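Local atomic coordinates of Lmo0740 protein (Listeria monocytogenes, PDB entry 4RFA), a protein that probably acts as a transcription activator of the Crp family, pairing a cyclic nucleotide-binding domain with a DNA-binding domain of winged helix-turn-helix type. Residues T149-E152 with R153-A157; N182-V185 with L186-C190; F22-Y25 with Y26-T30. All coordinates share one frame; numbering follows the deposited sequence.

Contact 1. Residues T149-E152 with R153-A157; sequences TPKE and RIYMA
Glu-152 OE1 is gripped twice by Thr-149, while the Glu-152 carbonyl takes Met-156 N, in a weak bond, from the next turn. The backbone N of Thr-149 meets OE1 at 2.8 Å on the anti lone pair, almost straight, and Thr-149 OG1 donates to the same oxygen from 3.1 Å, tilted out of the carboxylate plane. OG1 also accepts from Glu-152 N at 3.1 Å, which makes its bond to OE1 an extra link beside the two reciprocal ones. CG beside the backbone N (chi1 -65°) and an extended chain carry the glutamate carboxylate to the start of the helix, where its charge would be expected to suit the helix dipole.

The regular ladder begins at once: Arg-153 N reaches Thr-149 O at 2.9 Å, and Ile-154 N follows to Pro-150 O. Arg-153 bends at chi3 (-58°), which lays its guanidinium across the proline; Pro-150 CA lies 3.9 Å above the plane, over its centre, while Pro-150 CG approaches NH2. Its orientation is fixed from outside as well, NE donating to Cys-190 O and NH2 more weakly to Arg-191 O. Farther round the helix, Lys-151 and Tyr-155 run side by side in the same direction, with Lys-151 CE 3.7 Å from Tyr-155 CE2. Lys-151 NZ goes on to salt bridges with Glu-203 and Glu-207. Ile-154 CG2 presses on Lys-151 O at 3.1 Å, and its side chain packs on Ile-197 of helix 194-206.

Reciprocal side-chain-to-backbone bonding between the N-cap and the third residue of a helix defines the capping box, which here starts helix 150-165 of what is probably the DNA-binding domain.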
# COMPACT_ATOMS: atom_id res chain seq x y z
N THR A 149 1.03 -20.64 -1.98
CA THR A 149 0.81 -21.47 -3.16
C THR A 149 -0.35 -20.87 -4.00
O THR A 149 -1.11 -20.04 -3.54
CB THR A 149 0.36 -22.87 -2.77
OG1 THR A 149 -0.86 -22.76 -2.01
CG2 THR A 149 1.40 -23.56 -1.89
N PRO A 150 -0.48 -21.30 -5.25
CA PRO A 150 -1.59 -20.76 -6.01
C PRO A 150 -2.95 -21.04 -5.39
O PRO A 150 -3.82 -20.19 -5.43
CB PRO A 150 -1.44 -21.42 -7.37
CG PRO A 150 0.05 -21.62 -7.50
CD PRO A 150 0.49 -22.02 -6.10
N LYS A 151 -3.10 -22.19 -4.76
CA LYS A 151 -4.36 -22.54 -4.11
C LYS A 151 -4.68 -21.63 -2.96
O LYS A 151 -5.81 -21.19 -2.77
CB LYS A 151 -4.30 -23.99 -3.60
CG LYS A 151 -5.53 -24.43 -2.79
CD LYS A 151 -6.57 -25.13 -3.64
CE LYS A 151 -7.78 -25.60 -2.83
NZ LYS A 151 -7.58 -26.90 -2.16
N GLU A 152 -3.69 -21.39 -2.14
CA GLU A 152 -3.91 -20.43 -1.08
C GLU A 152 -4.22 -19.06 -1.62
O GLU A 152 -5.02 -18.35 -1.05
CB GLU A 152 -2.67 -20.35 -0.21
CG GLU A 152 -2.40 -21.65 0.53
CD GLU A 152 -1.08 -21.59 1.23
OE1 GLU A 152 -0.06 -21.29 0.56
OE2 GLU A 152 -1.08 -21.78 2.44
N ARG A 153 -3.56 -18.65 -2.70
CA ARG A 153 -3.83 -17.35 -3.27
C ARG A 153 -5.25 -17.18 -3.81
O ARG A 153 -5.85 -16.12 -3.68
CB ARG A 153 -2.85 -17.06 -4.39
CG ARG A 153 -1.44 -16.88 -3.87
CD ARG A 153 -0.52 -16.11 -4.78
NE ARG A 153 -0.34 -16.68 -6.12
CZ ARG A 153 0.59 -17.56 -6.48
NH1 ARG A 153 1.44 -18.10 -5.58
NH2 ARG A 153 0.68 -17.91 -7.76
N ILE A 154 -5.80 -18.23 -4.41
CA ILE A 154 -7.12 -18.10 -5.02
C ILE A 154 -8.20 -17.90 -3.96
O ILE A 154 -9.15 -17.12 -4.14
CB ILE A 154 -7.43 -19.28 -5.96
CG1 ILE A 154 -8.67 -18.97 -6.80
CG2 ILE A 154 -7.60 -20.60 -5.22
CD1 ILE A 154 -8.93 -20.02 -7.85
N TYR A 155 -8.09 -18.59 -2.83
CA TYR A 155 -9.02 -18.32 -1.73
C TYR A 155 -8.94 -16.89 -1.28
O TYR A 155 -9.96 -16.25 -1.06
CB TYR A 155 -8.67 -19.21 -0.53
CG TYR A 155 -9.41 -20.56 -0.52
CD1 TYR A 155 -10.75 -20.61 -0.17
CD2 TYR A 155 -8.78 -21.75 -0.83
CE1 TYR A 155 -11.46 -21.80 -0.12
CE2 TYR A 155 -9.47 -22.97 -0.76
CZ TYR A 155 -10.82 -22.96 -0.42
OH TYR A 155 -11.58 -24.10 -0.35
N MSE A 156 -7.71 -16.40 -1.08
CA MSE A 156 -7.49 -15.07 -0.56
C MSE A 156 -7.96 -14.08 -1.58
O MSE A 156 -8.57 -13.11 -1.20
CB MSE A 156 -6.00 -14.75 -0.28
CG MSE A 156 -5.53 -15.58 0.90
SE MSE A 156 -3.55 -15.47 1.10
CE MSE A 156 -3.64 -13.60 1.69
N ALA A 157 -7.65 -14.29 -2.87
CA ALA A 157 -8.18 -13.42 -3.91
C ALA A 157 -9.73 -13.33 -3.87
O ALA A 157 -10.33 -12.26 -3.92
CB ALA A 157 -7.72 -13.88 -5.27

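Contact 2. Residues N182-V185 with L186-C190; sequences NQSV and LARYC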
# COMPACT_ATOMS: atom_id res chain seq x y z
N ASN A 182 -13.61 -12.91 -14.68
CA ASN A 182 -13.66 -14.23 -15.29
C ASN A 182 -12.39 -14.97 -14.99
O ASN A 182 -11.48 -14.49 -14.24
CB ASN A 182 -13.87 -14.16 -16.82
CG ASN A 182 -12.85 -13.27 -17.52
OD1 ASN A 182 -11.77 -13.00 -17.02
ND2 ASN A 182 -13.18 -12.85 -18.71
N GLN A 183 -12.32 -16.15 -15.56
CA GLN A 183 -11.16 -17.01 -15.38
C GLN A 183 -9.81 -16.38 -15.69
O GLN A 183 -8.82 -16.58 -14.96
CB GLN A 183 -11.35 -18.29 -16.19
CG GLN A 183 -10.50 -19.43 -15.69
CD GLN A 183 -10.93 -20.75 -16.28
OE1 GLN A 183 -11.96 -21.34 -15.89
NE2 GLN A 183 -10.17 -21.21 -17.23
N SER A 184 -9.73 -15.69 -16.82
CA SER A 184 -8.49 -15.04 -17.23
C SER A 184 -8.10 -13.92 -16.27
O SER A 184 -6.93 -13.78 -15.89
CB SER A 184 -8.65 -14.45 -18.66
OG SER A 184 -7.46 -13.79 -19.03
N VAL A 185 -9.08 -13.14 -15.84
CA VAL A 185 -8.80 -12.06 -14.93
C VAL A 185 -8.40 -12.60 -13.54
O VAL A 185 -7.39 -12.17 -12.95
CB VAL A 185 -9.98 -11.11 -14.85
CG1 VAL A 185 -9.84 -10.12 -13.72
CG2 VAL A 185 -10.18 -10.39 -16.23
N LEU A 186 -9.13 -13.61 -13.06
CA LEU A 186 -8.83 -14.22 -11.79
C LEU A 186 -7.43 -14.73 -11.81
O LEU A 186 -6.72 -14.53 -10.85
CB LEU A 186 -9.81 -15.33 -11.44
CG LEU A 186 -9.76 -15.93 -10.05
CD1 LEU A 186 -10.04 -14.85 -9.02
CD2 LEU A 186 -10.80 -17.04 -9.96
N ALA A 187 -7.03 -15.38 -12.89
CA ALA A 187 -5.69 -15.88 -13.00
C ALA A 187 -4.62 -14.80 -12.93
O ALA A 187 -3.53 -15.00 -12.35
CB ALA A 187 -5.50 -16.66 -14.27
N ARG A 188 -4.88 -13.69 -13.60
CA ARG A 188 -3.96 -12.58 -13.60
C ARG A 188 -3.85 -11.99 -12.22
O ARG A 188 -2.73 -11.63 -11.80
CB ARG A 188 -4.34 -11.54 -14.63
CG ARG A 188 -4.26 -12.09 -16.05
CD ARG A 188 -4.97 -11.21 -17.03
NE ARG A 188 -4.31 -9.94 -17.13
CZ ARG A 188 -4.92 -8.85 -17.56
NH1 ARG A 188 -6.20 -8.93 -17.94
NH2 ARG A 188 -4.26 -7.72 -17.61
N TYR A 189 -4.95 -11.93 -11.47
CA TYR A 189 -4.93 -11.35 -10.13
C TYR A 189 -4.26 -12.29 -9.15
O TYR A 189 -3.63 -11.86 -8.15
CB TYR A 189 -6.32 -10.97 -9.73
CG TYR A 189 -6.51 -10.37 -8.34
CD1 TYR A 189 -5.97 -9.15 -7.97
CD2 TYR A 189 -7.35 -11.00 -7.43
CE1 TYR A 189 -6.23 -8.59 -6.72
CE2 TYR A 189 -7.60 -10.45 -6.18
CZ TYR A 189 -7.03 -9.25 -5.83
OH TYR A 189 -7.31 -8.81 -4.57
N CYS A 190 -4.43 -13.59 -9.39
CA CYS A 190 -3.76 -14.62 -8.58
C CYS A 190 -2.32 -14.89 -8.98
O CYS A 190 -1.66 -15.68 -8.34
CB CYS A 190 -4.54 -15.94 -8.57
SG CYS A 190 -6.13 -15.75 -7.77
O HOH W 1 -7.65 -11.02 -18.88
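Leu-186 N donates to Asn-182 O at 2.8 Å on the packed side of this short helix. There Leu-186 CB rests 3.4 Å from the same oxygen. CG lies anti to the backbone N (chi1 -171°), and the branch is carried away from the preceding turn, to pack on Leu-158 of helix 150-165. Ala-187 CB sits 3.4 Å from Gln-183 O and turns to Ile-197, while Val-185 lies on Ile-72 and Phe-75 of strand 72-76. Tyr-189 N bonds to Val-185 O, and the tyrosine ring is likewise buried, its hydroxyl tied to Asn-160.

The start of the helix is polar: Asn-182 is its N-cap, OD1 accepting from Val-185 N at 2.9 Å along the amide C=O direction. Helix 183-189, followed by helix 194-206, is consistent with the first helix of the helix-turn-helix found in Crp-type regulators.

The Ser-184 and Arg-188 flank, only partly exposed, is looser within the helix. Ser-184 OG comes only within 4.1 Å of Arg-188 CD, and a water spans the pair instead, 2.8 Å from Ser-184 OG and accepting from Arg-188 NH1 at 2.7 Å. A bend at chi3 (65°) brings the guanidinium to this water and to its outside partners: NE donates to Asn-70 O and NH2 makes a salt bridge with Glu-61, both in what is probably the cyclic nucleotide-binding domain.

Contact 3. Residues F22-Y25 with Y26-T30; sequences FPDY and YKYVT
Tyr-25 and Tyr-26 meet within a compact turn-helix-strand connection, in which a type I beta turn from Phe-22 to Tyr-25 runs into the single helical turn 25-28 and then into strand 29-35, an outermost strand of the four-stranded antiparallel sheet.

Backbone bonding is bent rather than straight. Tyr-28 N is shared between Tyr-25 O, at 3.1 Å and well above the carbonyl plane, and Asp-24 O, a weak bond. Val-29 N adds a weak bond to Tyr-25 O as the chain leaves the helical turn.

Aromatic contacts centre on Tyr-25. Placing CG beside its own carbonyl carbon (chi1 176°) carries the ring forward along the chain, between Tyr-26 at its edge and Val-29 over one face. It makes a T-shaped stack, its edge toward the face of Tyr-26, with centroids 5.2 Å apart and planes at 72°.

Charge plays a lesser part: Asp-24 OD1 and Lys-27 NZ stand 4.5 Å apart, beyond a salt bridge.

Apolar contact completes the turn. Asp-24 CB lies alongside the Tyr-28 ring, 3.5 Å from CE2, and that ring stacks on Phe-113. Val-29 CB makes a CH-pi contact over the Tyr-25 face, 3.9 Å from the centroid, while Val-29 CG2 approaches Tyr-25 CE1 at 3.5 Å.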
# COMPACT_ATOMS: atom_id res chain seq x y z
N PHE A 22 -17.59 26.55 -4.61
CA PHE A 22 -16.48 27.49 -4.81
C PHE A 22 -16.41 28.01 -6.23
O PHE A 22 -16.51 27.21 -7.17
CB PHE A 22 -15.16 26.85 -4.39
CG PHE A 22 -15.20 26.32 -2.99
CD1 PHE A 22 -15.84 27.05 -1.97
CD2 PHE A 22 -14.63 25.09 -2.67
CE1 PHE A 22 -15.90 26.56 -0.68
CE2 PHE A 22 -14.69 24.60 -1.37
CZ PHE A 22 -15.32 25.34 -0.38
N PRO A 23 -16.24 29.34 -6.40
CA PRO A 23 -16.24 29.98 -7.71
C PRO A 23 -15.27 29.36 -8.69
O PRO A 23 -15.55 29.35 -9.87
CB PRO A 23 -15.85 31.43 -7.42
CG PRO A 23 -16.21 31.65 -5.99
CD PRO A 23 -16.00 30.33 -5.32
N ASP A 24 -14.15 28.81 -8.21
CA ASP A 24 -13.13 28.19 -9.09
C ASP A 24 -13.36 26.70 -9.42
O ASP A 24 -12.43 25.99 -9.84
CB ASP A 24 -11.75 28.43 -8.49
CG ASP A 24 -11.36 29.91 -8.45
OD1 ASP A 24 -11.88 30.70 -9.27
OD2 ASP A 24 -10.53 30.29 -7.60
N TYR A 25 -14.59 26.21 -9.22
CA TYR A 25 -14.93 24.79 -9.44
C TYR A 25 -14.58 24.24 -10.83
O TYR A 25 -13.86 23.25 -10.94
CB TYR A 25 -16.41 24.55 -9.16
CG TYR A 25 -16.82 23.13 -9.45
CD1 TYR A 25 -16.55 22.10 -8.53
CD2 TYR A 25 -17.45 22.80 -10.65
CE1 TYR A 25 -16.91 20.80 -8.80
CE2 TYR A 25 -17.81 21.49 -10.95
CZ TYR A 25 -17.55 20.50 -10.03
OH TYR A 25 -17.92 19.21 -10.31
N TYR A 26 -15.09 24.86 -11.89
CA TYR A 26 -14.90 24.31 -13.25
C TYR A 26 -13.44 24.41 -13.70
O TYR A 26 -12.97 23.67 -14.55
CB TYR A 26 -15.79 25.08 -14.25
CG TYR A 26 -17.24 24.67 -14.17
CD1 TYR A 26 -17.60 23.33 -14.33
CD2 TYR A 26 -18.24 25.60 -13.93
CE1 TYR A 26 -18.91 22.92 -14.23
CE2 TYR A 26 -19.57 25.21 -13.85
CZ TYR A 26 -19.90 23.87 -14.00
OH TYR A 26 -21.22 23.46 -13.93
N LYS A 27 -12.75 25.37 -13.11
CA LYS A 27 -11.33 25.58 -13.30
C LYS A 27 -10.50 24.43 -12.72
O LYS A 27 -9.50 24.06 -13.29
CB LYS A 27 -10.97 26.89 -12.63
CG LYS A 27 -9.50 27.20 -12.48
CD LYS A 27 -9.37 28.67 -12.14
CE LYS A 27 -7.95 29.07 -11.85
NZ LYS A 27 -7.93 30.52 -11.49
N TYR A 28 -10.92 23.87 -11.60
CA TYR A 28 -10.13 22.85 -10.95
C TYR A 28 -10.68 21.42 -11.01
O TYR A 28 -10.03 20.48 -10.54
CB TYR A 28 -9.91 23.26 -9.49
CG TYR A 28 -9.07 24.52 -9.31
CD1 TYR A 28 -7.84 24.65 -9.92
CD2 TYR A 28 -9.51 25.58 -8.51
CE1 TYR A 28 -7.05 25.78 -9.76
CE2 TYR A 28 -8.73 26.71 -8.32
CZ TYR A 28 -7.50 26.80 -8.96
OH TYR A 28 -6.70 27.91 -8.83
N VAL A 29 -11.90 21.24 -11.51
CA VAL A 29 -12.56 19.95 -11.40
C VAL A 29 -13.06 19.59 -12.77
O VAL A 29 -13.79 20.34 -13.37
CB VAL A 29 -13.78 19.98 -10.47
CG1 VAL A 29 -14.46 18.63 -10.49
CG2 VAL A 29 -13.41 20.43 -9.07
N THR A 30 -12.72 18.41 -13.23
CA THR A 30 -12.92 18.04 -14.62
C THR A 30 -13.35 16.57 -14.60
O THR A 30 -12.92 15.86 -13.75
CB THR A 30 -11.58 18.24 -15.36
OG1 THR A 30 -11.61 19.52 -16.00
CG2 THR A 30 -11.31 17.20 -16.35

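In the fold
Contacts 1 and 2 probably belong to the same DNA-binding domain, centres about 11 Å apart, and they touch: Ala-157 CB packs 3.5 Å from both Cys-190 SG and Tyr-189 CE2. All three contacts are partly buried, contact 2 with four buried touching residues and none exposed, contact 3 with two of each. A side-chain N-cap opens each helix of the first two, by a hydroxyl, with a carboxylate returning a bond to the N-cap residue, in contact 1, and by an amide in contact 2. Contacts 1 and 2 both pack on helix 194-206. Contact 3, across the chain's centre, leans on helices 11-20 and 111-120; its N-cap residue makes no capping bond, and rings replace the polar exchange.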